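Local coordinates for protein apical membrane antigen AMA1 (Toxoplasma gondii ME49, PDB 4YIV) that takes part in host cell invasion as an essential microneme protein of the moving junction, the ring formed between parasite and host plasma membranes, at residues S114-E119 with A137-K142; S130-R135 with F159-K164; T143-M146 with A152-Y155. All blocks are in the same frame, centred on the assembly; numbering follows the deposited sequence.

Interaction 1: S114-E119 with A137-K142; sequences SPFPME and AEFAFK. With CD (cadmium ion), chain D.
Phe116 and Phe139 make this contact by themselves, burying only 98 Å² summed over both segments. Phe116 is followed best from its root. Its CB lies 3.8 Å from Phe139 CE2 and is almost as close to Phe139 CZ, so the base of the side chain already touches the far end of the other ring. The next atom, Phe116 CG, meets Phe139 CZ at 4.0 Å. Phe116 CD2 then lies over one face of the Phe139 ring, after which the outer atoms of Phe116 draw away from it. The ring centroids are 5.0 Å apart and the planes are inclined by 25°, which describes nearly parallel rings slid so far that little overlap remains. Setting Phe139 CG opposite its backbone N (chi1 179°) swings that ring out from the helix until CE2 and CZ meet Phe116. Pro117 CD covers one face of the Phe116 ring, 3.5 Å above its plane near the rim.

The pair joins edge strand 116-117 to helix 132-141. Phe116 is joined to Cys168 by backbone hydrogen bonding; the disulfide of Cys168 with Cys136 ties the neighbouring strand to the same helix, and Phe139 also packs on Cys168 and Ile170. Further along, Glu119 chelates a cadmium ion through OE1 and OE2, both at 2.5 Å; a water and Glu122 complete the ligands seen. On the helix, Lys142 NZ closes a salt bridge on Glu138 OE1 at 2.8 Å. Because carbon alone links the segments, the contact rests on van der Waals packing, with a probably modest hydrophobic gain, and has little directional constraint.

Interaction 2: S130-R135 with F159-K164; sequences STDLGR and FVYDSK
The carboxylate of Asp132, whose CB sits 3.6 Å from Tyr161 OH, is gripped by two arginines: OD1 forms a salt bridge with Arg135 NH1 at 2.9 Å, though as a hydrogen bond this is bent and weak, and OD2 pairs with Arg166 NH2. The setting is helix-on-sheet packing in a PAN-type domain, with the first turn of helix 132-141 laid against strand 159-162, the central strand of an antiparallel five-stranded sheet. The helix start is well defined. Thr131 is the N-cap, and its OG1 accepts from Gly134 N over 3.0 Å with an N-H...O angle of 154°.

Across the interface the contact is one of shape. Asp132 reaches Tyr161 with its methylene and not with its charge, since OD2 remains 4.2 Å from Tyr161 OH and the carboxylate and ring planes are turned 62° apart. That phenolic oxygen is buried and has no hydrogen-bonding partner in the model; the Asp132 methylene is its nearest neighbour across the contact. The tyrosine ring has neighbours over both faces: Asp132 O lies over one, with Leu133 CA offset toward its rim, and Ser163 N approaches the rim of the opposite one, 4.0 Å above the plane. Met118, from helix 118-122, adds to the packing around the same ring.

Leu133 makes the other half of the contact. Although its CB does not aim at the strand, placing CG opposite the backbone N (chi1 177°) carries the branch there. CD1 is the methyl that does the touching, 3.7 Å from Tyr161 CB and close to CG and CD2 of that ring. The same methyl also meets the edge of the Phe159 ring, near its plane, at CE2, 4.1 Å away.

Interaction 3: T143-M146 with A152-Y155; sequences TVAM and ATKY
Val144 pushes its branched side chain into the backbone hollow beside Thr153: CB comes within 3.3 Å of Thr153 O, and both methyls lie close to the same oxygen. The neighbouring bump is the methyl of Ala152, which rests against two side chains of the other segment, with CB 4.1 Å from Val144 CG2 and 4.2 Å from Met146 SD. Met146 can reach this place only because its chain folds back. CB points away from residues 152-155, but bends at chi2 and chi3 return the sulfur over Ala152 CA, and its CE closes on Ala152 N. Ala145 CB points toward the other segment and meets Thr153 OG1 and Tyr155 CB, the latter 4.0 Å away.

Polar bonds fix this fit. Ala145 N gives a nearly straight bond to Tyr155 O (2.9 Å, 168° at the hydrogen). Ala145 O takes two donors from one residue: Thr153 N lies nearly on the line of the carbonyl bond at 3.0 Å, and Thr153 OG1, at 2.7 Å, stands above the carbonyl plane by 35°. The hydroxyl is brought there by chi1 of 73°, which sets OG1 between the backbone N and the carbonyl carbon.

Outside the pair, the Tyr155 side chain leads away to pack against strands 43-47 and 50-54, and its OH bonds to Arg53 O, in strand 50-54, and to Ser174 OG. The segments share one beta bridge, Met146 with Ala152, pinching off the turn 147-151 within the connection from helix 132-141 to strand 159-162; Thr153 OG1 also accepts from Tyr155 N, which makes residues 153-155 an ST turn.

Overall arrangement
Interactions 1 and 2 sit on successive parts of helix 132-141, their centres 8 Å apart, and reach the same antiparallel sheet. Met118 joins them: its SD is 3.6 Å from Arg135 CB, and its CE is 3.4 Å from Tyr161 CE1. Arg166 supplies a second tie, bonding both the cadmium ligand Glu119 and Asp132, whose side chain lies about 8 Å from the metal. Interaction 3 follows in sequence where the helix ends, pinching off the turn 147-151 within the connection back to strand 159-162. Its centre is about 15 Å from that of interaction 1 and 21 Å from that of interaction 2; the side chain of Tyr155 lies about 10 Å from a bound cobalt ion.

Interaction 1: S114-E119 with A137-K142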
ATOM      1  N   SER A 114      10.932   7.202  18.501  1.00 36.40           N
ATOM      2  CA  SER A 114      10.657   7.330  17.064  1.00 31.03           C
ATOM      3  C   SER A 114      11.047   8.686  16.483  1.00 33.18           C
ATOM      4  O   SER A 114      10.703   9.699  17.060  1.00 37.64           O
ATOM      5  CB  SER A 114       9.159   7.092  16.829  1.00 27.95           C
ATOM      6  OG  SER A 114       8.833   7.174  15.452  1.00 25.78           O
ATOM      7  N   PRO A 115      11.685   8.725  15.298  1.00 28.39           N
ATOM      8  CA  PRO A 115      12.006   7.567  14.454  1.00 29.85           C
ATOM      9  C   PRO A 115      13.169   6.769  15.020  1.00 31.09           C
ATOM     10  O   PRO A 115      13.998   7.294  15.778  1.00 31.13           O
ATOM     11  CB  PRO A 115      12.358   8.190  13.106  1.00 27.93           C
ATOM     12  CG  PRO A 115      12.810   9.562  13.432  1.00 29.90           C
ATOM     13  CD  PRO A 115      12.012   9.987  14.625  1.00 29.42           C
ATOM     14  N   PHE A 116      13.204   5.494  14.698  1.00 27.55           N
ATOM     15  CA  PHE A 116      14.193   4.618  15.299  1.00 25.19           C
ATOM     16  C   PHE A 116      15.133   4.161  14.192  1.00 25.77           C
ATOM     17  O   PHE A 116      14.675   3.804  13.102  1.00 24.14           O
ATOM     18  CB  PHE A 116      13.544   3.440  15.996  1.00 27.68           C
ATOM     19  CG  PHE A 116      14.469   2.738  16.956  1.00 32.71           C
ATOM     20  CD1 PHE A 116      14.665   3.232  18.246  1.00 34.63           C
ATOM     21  CD2 PHE A 116      15.158   1.607  16.563  1.00 28.84           C
ATOM     22  CE1 PHE A 116      15.532   2.600  19.130  1.00 36.46           C
ATOM     23  CE2 PHE A 116      16.017   0.949  17.451  1.00 32.62           C
ATOM     24  CZ  PHE A 116      16.201   1.448  18.735  1.00 36.56           C
ATOM     25  N   PRO A 117      16.454   4.198  14.443  1.00 29.70           N
ATOM     26  CA  PRO A 117      17.374   3.900  13.343  1.00 26.69           C
ATOM     27  C   PRO A 117      17.457   2.410  13.022  1.00 25.35           C
ATOM     28  O   PRO A 117      17.588   1.590  13.929  1.00 26.61           O
ATOM     29  CB  PRO A 117      18.713   4.421  13.865  1.00 30.53           C
ATOM     30  CG  PRO A 117      18.609   4.224  15.340  1.00 31.37           C
ATOM     31  CD  PRO A 117      17.177   4.507  15.692  1.00 31.97           C
ATOM     32  N   MET A 118      17.401   2.080  11.741  1.00 24.79           N
ATOM     33  CA  MET A 118      17.425   0.696  11.299  1.00 22.48           C
ATOM     34  C   MET A 118      18.708  -0.034  11.765  1.00 28.77           C
ATOM     35  O   MET A 118      18.709  -1.253  11.997  1.00 25.08           O
ATOM     36  CB  MET A 118      17.324   0.653   9.796  1.00 23.72           C
ATOM     37  CG  MET A 118      17.334  -0.747   9.206  1.00 29.99           C
ATOM     38  SD  MET A 118      16.011  -1.851   9.857  1.00 31.17           S
ATOM     39  CE  MET A 118      14.553  -0.858   9.495  1.00 27.86           C
ATOM     40  N   GLU A 119      19.803   0.709  11.928  1.00 27.27           N
ATOM     41  CA  GLU A 119      21.056   0.073  12.327  1.00 26.12           C
ATOM     42  C   GLU A 119      20.914  -0.612  13.664  1.00 26.28           C
ATOM     43  O   GLU A 119      21.470  -1.683  13.886  1.00 28.88           O
ATOM     44  CB  GLU A 119      22.196   1.108  12.366  1.00 26.22           C
ATOM     45  CG  GLU A 119      22.769   1.384  11.024  1.00 28.19           C
ATOM     46  CD  GLU A 119      23.489   0.186  10.441  1.00 32.24           C
ATOM     47  OE1 GLU A 119      24.378  -0.341  11.164  1.00 29.56           O
ATOM     48  OE2 GLU A 119      23.137  -0.226   9.292  1.00 29.34           O
ATOM     49  N   ALA A 137       8.592  -3.006  10.379  1.00 19.28           N
ATOM     50  CA  ALA A 137       7.265  -3.547  10.672  1.00 21.41           C
ATOM     51  C   ALA A 137       7.242  -4.379  11.966  1.00 21.91           C
ATOM     52  O   ALA A 137       6.292  -4.307  12.757  1.00 21.23           O
ATOM     53  CB  ALA A 137       6.797  -4.371   9.506  1.00 21.21           C
ATOM     54  N   GLU A 138       8.285  -5.174  12.193  1.00 20.82           N
ATOM     55  CA  GLU A 138       8.365  -5.983  13.405  1.00 18.58           C
ATOM     56  C   GLU A 138       8.510  -5.108  14.635  1.00 21.94           C
ATOM     57  O   GLU A 138       7.909  -5.373  15.676  1.00 22.09           O
ATOM     58  CB  GLU A 138       9.529  -6.978  13.277  1.00 23.55           C
ATOM     59  CG  GLU A 138       9.666  -7.952  14.438  1.00 30.17           C
ATOM     60  CD  GLU A 138      10.787  -8.972  14.211  1.00 29.76           C
ATOM     61  OE1 GLU A 138      10.988  -9.807  15.110  1.00 33.88           O
ATOM     62  OE2 GLU A 138      11.468  -8.920  13.148  1.00 32.30           O
ATOM     63  N   PHE A 139       9.301  -4.047  14.505  1.00 20.83           N
ATOM     64  CA  PHE A 139       9.447  -3.061  15.555  1.00 22.58           C
ATOM     65  C   PHE A 139       8.099  -2.440  15.924  1.00 24.79           C
ATOM     66  O   PHE A 139       7.776  -2.269  17.104  1.00 24.52           O
ATOM     67  CB  PHE A 139      10.415  -1.973  15.120  1.00 22.51           C
ATOM     68  CG  PHE A 139      10.605  -0.903  16.141  1.00 28.35           C
ATOM     69  CD1 PHE A 139      11.117  -1.209  17.388  1.00 29.13           C
ATOM     70  CD2 PHE A 139      10.279   0.420  15.844  1.00 27.92           C
ATOM     71  CE1 PHE A 139      11.287  -0.210  18.349  1.00 33.58           C
ATOM     72  CE2 PHE A 139      10.438   1.431  16.796  1.00 28.47           C
ATOM     73  CZ  PHE A 139      10.944   1.126  18.034  1.00 30.21           C
ATOM     74  N   ALA A 140       7.309  -2.123  14.909  1.00 21.08           N
ATOM     75  CA  ALA A 140       5.956  -1.593  15.147  1.00 23.23           C
ATOM     76  C   ALA A 140       5.067  -2.672  15.802  1.00 22.99           C
ATOM     77  O   ALA A 140       4.302  -2.389  16.744  1.00 22.39           O
ATOM     78  CB  ALA A 140       5.350  -1.111  13.838  1.00 20.99           C
ATOM     79  N   PHE A 141       5.186  -3.906  15.343  1.00 21.46           N
ATOM     80  CA  PHE A 141       4.356  -4.973  15.918  1.00 23.25           C
ATOM     81  C   PHE A 141       4.685  -5.196  17.403  1.00 27.00           C
ATOM     82  O   PHE A 141       3.793  -5.514  18.205  1.00 25.91           O
ATOM     83  CB  PHE A 141       4.509  -6.285  15.159  1.00 23.37           C
ATOM     84  CG  PHE A 141       3.596  -7.357  15.664  1.00 23.38           C
ATOM     85  CD1 PHE A 141       2.223  -7.301  15.414  1.00 23.51           C
ATOM     86  CD2 PHE A 141       4.094  -8.402  16.447  1.00 26.76           C
ATOM     87  CE1 PHE A 141       1.367  -8.289  15.911  1.00 27.18           C
ATOM     88  CE2 PHE A 141       3.243  -9.388  16.952  1.00 29.83           C
ATOM     89  CZ  PHE A 141       1.882  -9.335  16.688  1.00 24.71           C
ATOM     90  N   LYS A 142       5.948  -4.974  17.779  1.00 26.01           N
ATOM     91  CA  LYS A 142       6.369  -5.155  19.161  1.00 27.70           C
ATOM     92  C   LYS A 142       6.245  -3.900  20.021  1.00 32.75           C
ATOM     93  O   LYS A 142       6.658  -3.901  21.169  1.00 34.30           O
ATOM     94  CB  LYS A 142       7.814  -5.687  19.166  1.00 29.50           C
ATOM     95  CG  LYS A 142       7.862  -7.086  18.590  1.00 32.97           C
ATOM     96  CD  LYS A 142       9.276  -7.674  18.508  1.00 31.04           C
ATOM     97  CE  LYS A 142       9.187  -9.084  17.941  1.00 34.61           C
ATOM     98  NZ  LYS A 142      10.492  -9.781  17.877  1.00 36.99           N
TER
HETATM   99 CD    CD D 503      24.718  -2.110   9.356  0.75 26.02          CD
HETATM  100  O   HOH W   1      23.995  -2.499   7.045  1.00 40.57           O

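Interaction 2: S130-R135 with F159-K164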
ATOM      1  N   SER A 130      14.017 -10.661   8.144  1.00 22.77           N
ATOM      2  CA  SER A 130      15.154 -10.756   7.229  1.00 26.52           C
ATOM      3  C   SER A 130      15.360  -9.579   6.270  1.00 25.84           C
ATOM      4  O   SER A 130      16.288  -9.620   5.459  1.00 24.51           O
ATOM      5  CB  SER A 130      14.988 -12.029   6.410  1.00 25.67           C
ATOM      6  OG  SER A 130      14.100 -11.798   5.335  1.00 33.91           O
ATOM      7  N   THR A 131      14.490  -8.560   6.312  1.00 23.89           N
ATOM      8  CA  THR A 131      14.616  -7.378   5.433  1.00 21.75           C
ATOM      9  C   THR A 131      14.484  -6.127   6.274  1.00 23.40           C
ATOM     10  O   THR A 131      13.912  -6.163   7.369  1.00 23.44           O
ATOM     11  CB  THR A 131      13.570  -7.312   4.281  1.00 22.09           C
ATOM     12  OG1 THR A 131      12.252  -7.041   4.824  1.00 21.77           O
ATOM     13  CG2 THR A 131      13.567  -8.581   3.466  1.00 22.69           C
ATOM     14  N   ASP A 132      15.020  -5.013   5.780  1.00 21.49           N
ATOM     15  CA  ASP A 132      15.008  -3.806   6.594  1.00 22.50           C
ATOM     16  C   ASP A 132      13.558  -3.369   6.745  1.00 22.09           C
ATOM     17  O   ASP A 132      13.147  -2.971   7.835  1.00 22.19           O
ATOM     18  CB  ASP A 132      15.860  -2.685   5.977  1.00 24.40           C
ATOM     19  CG  ASP A 132      17.374  -2.873   6.255  1.00 34.75           C
ATOM     20  OD1 ASP A 132      17.737  -3.718   7.101  1.00 32.87           O
ATOM     21  OD2 ASP A 132      18.206  -2.188   5.621  1.00 36.15           O
ATOM     22  N   LEU A 133      12.781  -3.449   5.662  1.00 19.98           N
ATOM     23  CA  LEU A 133      11.369  -3.055   5.761  1.00 20.88           C
ATOM     24  C   LEU A 133      10.650  -3.929   6.797  1.00 20.01           C
ATOM     25  O   LEU A 133       9.870  -3.452   7.645  1.00 20.81           O
ATOM     26  CB  LEU A 133      10.683  -3.155   4.407  1.00 21.44           C
ATOM     27  CG  LEU A 133       9.161  -2.832   4.433  1.00 21.90           C
ATOM     28  CD1 LEU A 133       8.862  -1.464   5.035  1.00 22.22           C
ATOM     29  CD2 LEU A 133       8.570  -2.879   3.011  1.00 19.90           C
ATOM     30  N   GLY A 134      10.923  -5.225   6.748  1.00 19.46           N
ATOM     31  CA  GLY A 134      10.389  -6.130   7.746  1.00 20.00           C
ATOM     32  C   GLY A 134      10.810  -5.851   9.167  1.00 22.21           C
ATOM     33  O   GLY A 134      10.021  -6.064  10.079  1.00 21.21           O
ATOM     34  N   ARG A 135      12.046  -5.386   9.371  1.00 21.98           N
ATOM     35  CA  ARG A 135      12.540  -5.064  10.699  1.00 22.43           C
ATOM     36  C   ARG A 135      11.764  -3.881  11.262  1.00 18.99           C
ATOM     37  O   ARG A 135      11.453  -3.826  12.470  1.00 19.97           O
ATOM     38  CB  ARG A 135      14.038  -4.730  10.666  1.00 24.66           C
ATOM     39  CG  ARG A 135      14.938  -5.941  10.386  1.00 26.65           C
ATOM     40  CD  ARG A 135      16.445  -5.601  10.450  1.00 29.27           C
ATOM     41  NE  ARG A 135      17.148  -6.859  10.186  1.00 30.43           N
ATOM     42  CZ  ARG A 135      17.581  -7.258   8.993  1.00 30.61           C
ATOM     43  NH1 ARG A 135      17.505  -6.460   7.922  1.00 30.93           N
ATOM     44  NH2 ARG A 135      18.129  -8.473   8.882  1.00 32.39           N
ATOM     45  N   PHE A 159       3.115   2.346  11.112  1.00 20.49           N
ATOM     46  CA  PHE A 159       4.476   2.815  10.940  1.00 19.87           C
ATOM     47  C   PHE A 159       4.660   3.434   9.569  1.00 19.45           C
ATOM     48  O   PHE A 159       3.897   3.162   8.646  1.00 17.33           O
ATOM     49  CB  PHE A 159       5.520   1.659  11.108  1.00 20.43           C
ATOM     50  CG  PHE A 159       5.492   0.658   9.999  1.00 20.40           C
ATOM     51  CD1 PHE A 159       4.642  -0.424  10.059  1.00 18.57           C
ATOM     52  CD2 PHE A 159       6.298   0.808   8.870  1.00 22.12           C
ATOM     53  CE1 PHE A 159       4.581  -1.354   9.034  1.00 19.37           C
ATOM     54  CE2 PHE A 159       6.245  -0.127   7.830  1.00 23.23           C
ATOM     55  CZ  PHE A 159       5.371  -1.224   7.925  1.00 20.85           C
ATOM     56  N   VAL A 160       5.732   4.217   9.445  1.00 19.92           N
ATOM     57  CA  VAL A 160       6.240   4.603   8.137  1.00 21.15           C
ATOM     58  C   VAL A 160       7.730   4.275   8.117  1.00 19.87           C
ATOM     59  O   VAL A 160       8.504   4.714   8.993  1.00 21.85           O
ATOM     60  CB  VAL A 160       6.005   6.122   7.812  1.00 21.68           C
ATOM     61  CG1 VAL A 160       6.762   6.523   6.549  1.00 21.66           C
ATOM     62  CG2 VAL A 160       4.502   6.411   7.646  1.00 24.27           C
ATOM     63  N   TYR A 161       8.119   3.503   7.116  1.00 18.61           N
ATOM     64  CA  TYR A 161       9.546   3.261   6.873  1.00 19.89           C
ATOM     65  C   TYR A 161      10.047   4.286   5.858  1.00 22.41           C
ATOM     66  O   TYR A 161       9.542   4.385   4.729  1.00 20.85           O
ATOM     67  CB  TYR A 161       9.811   1.827   6.387  1.00 21.06           C
ATOM     68  CG  TYR A 161      11.312   1.525   6.291  1.00 21.44           C
ATOM     69  CD1 TYR A 161      12.130   1.724   7.383  1.00 25.19           C
ATOM     70  CD2 TYR A 161      11.900   1.117   5.094  1.00 24.94           C
ATOM     71  CE1 TYR A 161      13.493   1.508   7.311  1.00 27.53           C
ATOM     72  CE2 TYR A 161      13.291   0.892   5.014  1.00 27.71           C
ATOM     73  CZ  TYR A 161      14.065   1.088   6.126  1.00 28.75           C
ATOM     74  OH  TYR A 161      15.438   0.884   6.091  1.00 33.18           O
ATOM     75  N   ASP A 162      11.056   5.047   6.282  1.00 23.10           N
ATOM     76  CA  ASP A 162      11.745   5.992   5.426  1.00 22.59           C
ATOM     77  C   ASP A 162      12.951   5.229   4.931  1.00 23.11           C
ATOM     78  O   ASP A 162      13.896   5.021   5.699  1.00 22.19           O
ATOM     79  CB  ASP A 162      12.147   7.263   6.194  1.00 23.55           C
ATOM     80  CG  ASP A 162      12.896   8.289   5.316  1.00 28.26           C
ATOM     81  OD1 ASP A 162      13.496   7.890   4.270  1.00 27.61           O
ATOM     82  OD2 ASP A 162      12.893   9.492   5.704  1.00 27.17           O
ATOM     83  N   SER A 163      12.875   4.757   3.694  1.00 23.97           N
ATOM     84  CA  SER A 163      13.869   3.821   3.175  1.00 26.72           C
ATOM     85  C   SER A 163      15.124   4.559   2.715  1.00 28.95           C
ATOM     86  O   SER A 163      16.185   3.951   2.567  1.00 30.51           O
ATOM     87  CB  SER A 163      13.314   2.995   2.017  1.00 26.43           C
ATOM     88  OG  SER A 163      12.984   3.818   0.907  1.00 25.01           O
ATOM     89  N   LYS A 164      14.998   5.864   2.508  1.00 28.89           N
ATOM     90  CA  LYS A 164      16.154   6.699   2.188  1.00 30.90           C
ATOM     91  C   LYS A 164      17.022   6.966   3.433  1.00 31.07           C
ATOM     92  O   LYS A 164      18.216   6.705   3.411  1.00 32.38           O
ATOM     93  CB  LYS A 164      15.697   8.018   1.564  1.00 30.99           C
ATOM     94  CG  LYS A 164      16.817   8.873   1.017  1.00 45.38           C
ATOM     95  CD  LYS A 164      16.277  10.224   0.499  1.00 57.94           C
ATOM     96  CE  LYS A 164      17.399  11.260   0.332  1.00 79.92           C
ATOM     97  NZ  LYS A 164      16.934  12.579  -0.211  1.00 84.84           N
TER

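Interaction 3: T143-M146 with A152-Y155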
ATOM      1  N   THR A 143       5.638  -2.854  19.469  1.00 28.37           N
ATOM      2  CA  THR A 143       5.408  -1.583  20.161  1.00 35.09           C
ATOM      3  C   THR A 143       3.884  -1.418  20.383  1.00 32.40           C
ATOM      4  O   THR A 143       3.111  -1.385  19.428  1.00 35.21           O
ATOM      5  CB  THR A 143       5.972  -0.364  19.338  1.00 31.92           C
ATOM      6  OG1 THR A 143       7.396  -0.494  19.137  1.00 28.85           O
ATOM      7  CG2 THR A 143       5.719   0.950  20.036  1.00 32.84           C
ATOM      8  N   VAL A 144       3.442  -1.352  21.630  1.00 33.46           N
ATOM      9  CA  VAL A 144       2.012  -1.185  21.904  1.00 32.51           C
ATOM     10  C   VAL A 144       1.796   0.135  22.621  1.00 30.40           C
ATOM     11  O   VAL A 144       2.702   0.640  23.282  1.00 31.44           O
ATOM     12  CB  VAL A 144       1.426  -2.321  22.781  1.00 34.77           C
ATOM     13  CG1 VAL A 144       1.355  -3.635  22.006  1.00 35.35           C
ATOM     14  CG2 VAL A 144       2.216  -2.451  24.113  1.00 36.65           C
ATOM     15  N   ALA A 145       0.595   0.689  22.479  1.00 32.82           N
ATOM     16  CA  ALA A 145       0.198   1.853  23.238  1.00 31.84           C
ATOM     17  C   ALA A 145       0.152   1.528  24.743  1.00 29.34           C
ATOM     18  O   ALA A 145      -0.322   0.465  25.157  1.00 29.09           O
ATOM     19  CB  ALA A 145      -1.143   2.338  22.770  1.00 30.15           C
ATOM     20  N   MET A 146       0.643   2.468  25.537  1.00 33.78           N
ATOM     21  CA  MET A 146       0.547   2.417  26.985  1.00 36.63           C
ATOM     22  C   MET A 146      -0.622   3.308  27.391  1.00 35.02           C
ATOM     23  O   MET A 146      -0.796   4.394  26.836  1.00 32.62           O
ATOM     24  CB  MET A 146       1.855   2.905  27.621  1.00 39.51           C
ATOM     25  CG  MET A 146       3.108   2.161  27.118  1.00 39.26           C
ATOM     26  SD  MET A 146       3.058   0.415  27.542  1.00 44.97           S
ATOM     27  CE  MET A 146       3.257   0.571  29.318  1.00 44.71           C
ATOM     28  N   ALA A 152       0.270  -1.701  29.608  1.00 36.57           N
ATOM     29  CA  ALA A 152       0.351  -2.089  28.213  1.00 38.07           C
ATOM     30  C   ALA A 152      -1.036  -2.391  27.691  1.00 38.17           C
ATOM     31  O   ALA A 152      -1.882  -2.916  28.427  1.00 39.18           O
ATOM     32  CB  ALA A 152       1.242  -3.294  28.043  1.00 37.31           C
ATOM     33  N   THR A 153      -1.271  -2.077  26.420  1.00 30.63           N
ATOM     34  CA  THR A 153      -2.528  -2.433  25.767  1.00 27.36           C
ATOM     35  C   THR A 153      -2.252  -3.348  24.592  1.00 28.18           C
ATOM     36  O   THR A 153      -1.092  -3.718  24.332  1.00 30.46           O
ATOM     37  CB  THR A 153      -3.299  -1.152  25.292  1.00 27.93           C
ATOM     38  OG1 THR A 153      -2.636  -0.576  24.155  1.00 26.98           O
ATOM     39  CG2 THR A 153      -3.371  -0.099  26.413  1.00 28.60           C
ATOM     40  N   LYS A 154      -3.309  -3.713  23.867  1.00 23.74           N
ATOM     41  CA  LYS A 154      -3.177  -4.444  22.614  1.00 28.03           C
ATOM     42  C   LYS A 154      -3.305  -3.545  21.363  1.00 28.62           C
ATOM     43  O   LYS A 154      -3.396  -4.061  20.244  1.00 26.08           O
ATOM     44  CB  LYS A 154      -4.211  -5.549  22.552  1.00 32.47           C
ATOM     45  CG  LYS A 154      -4.042  -6.599  23.681  1.00 43.02           C
ATOM     46  CD  LYS A 154      -4.588  -7.963  23.281  1.00 60.09           C
ATOM     47  CE  LYS A 154      -4.589  -8.939  24.455  1.00 70.85           C
ATOM     48  NZ  LYS A 154      -5.103 -10.282  24.040  1.00 72.90           N
ATOM     49  N   TYR A 155      -3.290  -2.222  21.557  1.00 25.47           N
ATOM     50  CA  TYR A 155      -3.374  -1.280  20.431  1.00 21.03           C
ATOM     51  C   TYR A 155      -1.969  -1.117  19.873  1.00 23.49           C
ATOM     52  O   TYR A 155      -1.049  -0.790  20.626  1.00 24.07           O
ATOM     53  CB  TYR A 155      -3.911   0.093  20.860  1.00 24.01           C
ATOM     54  CG  TYR A 155      -4.260   0.954  19.652  1.00 23.12           C
ATOM     55  CD1 TYR A 155      -3.265   1.603  18.918  1.00 24.70           C
ATOM     56  CD2 TYR A 155      -5.566   1.047  19.203  1.00 23.34           C
ATOM     57  CE1 TYR A 155      -3.575   2.357  17.799  1.00 26.02           C
ATOM     58  CE2 TYR A 155      -5.888   1.793  18.086  1.00 23.19           C
ATOM     59  CZ  TYR A 155      -4.871   2.434  17.375  1.00 23.51           C
ATOM     60  OH  TYR A 155      -5.128   3.168  16.243  1.00 22.70           O
TER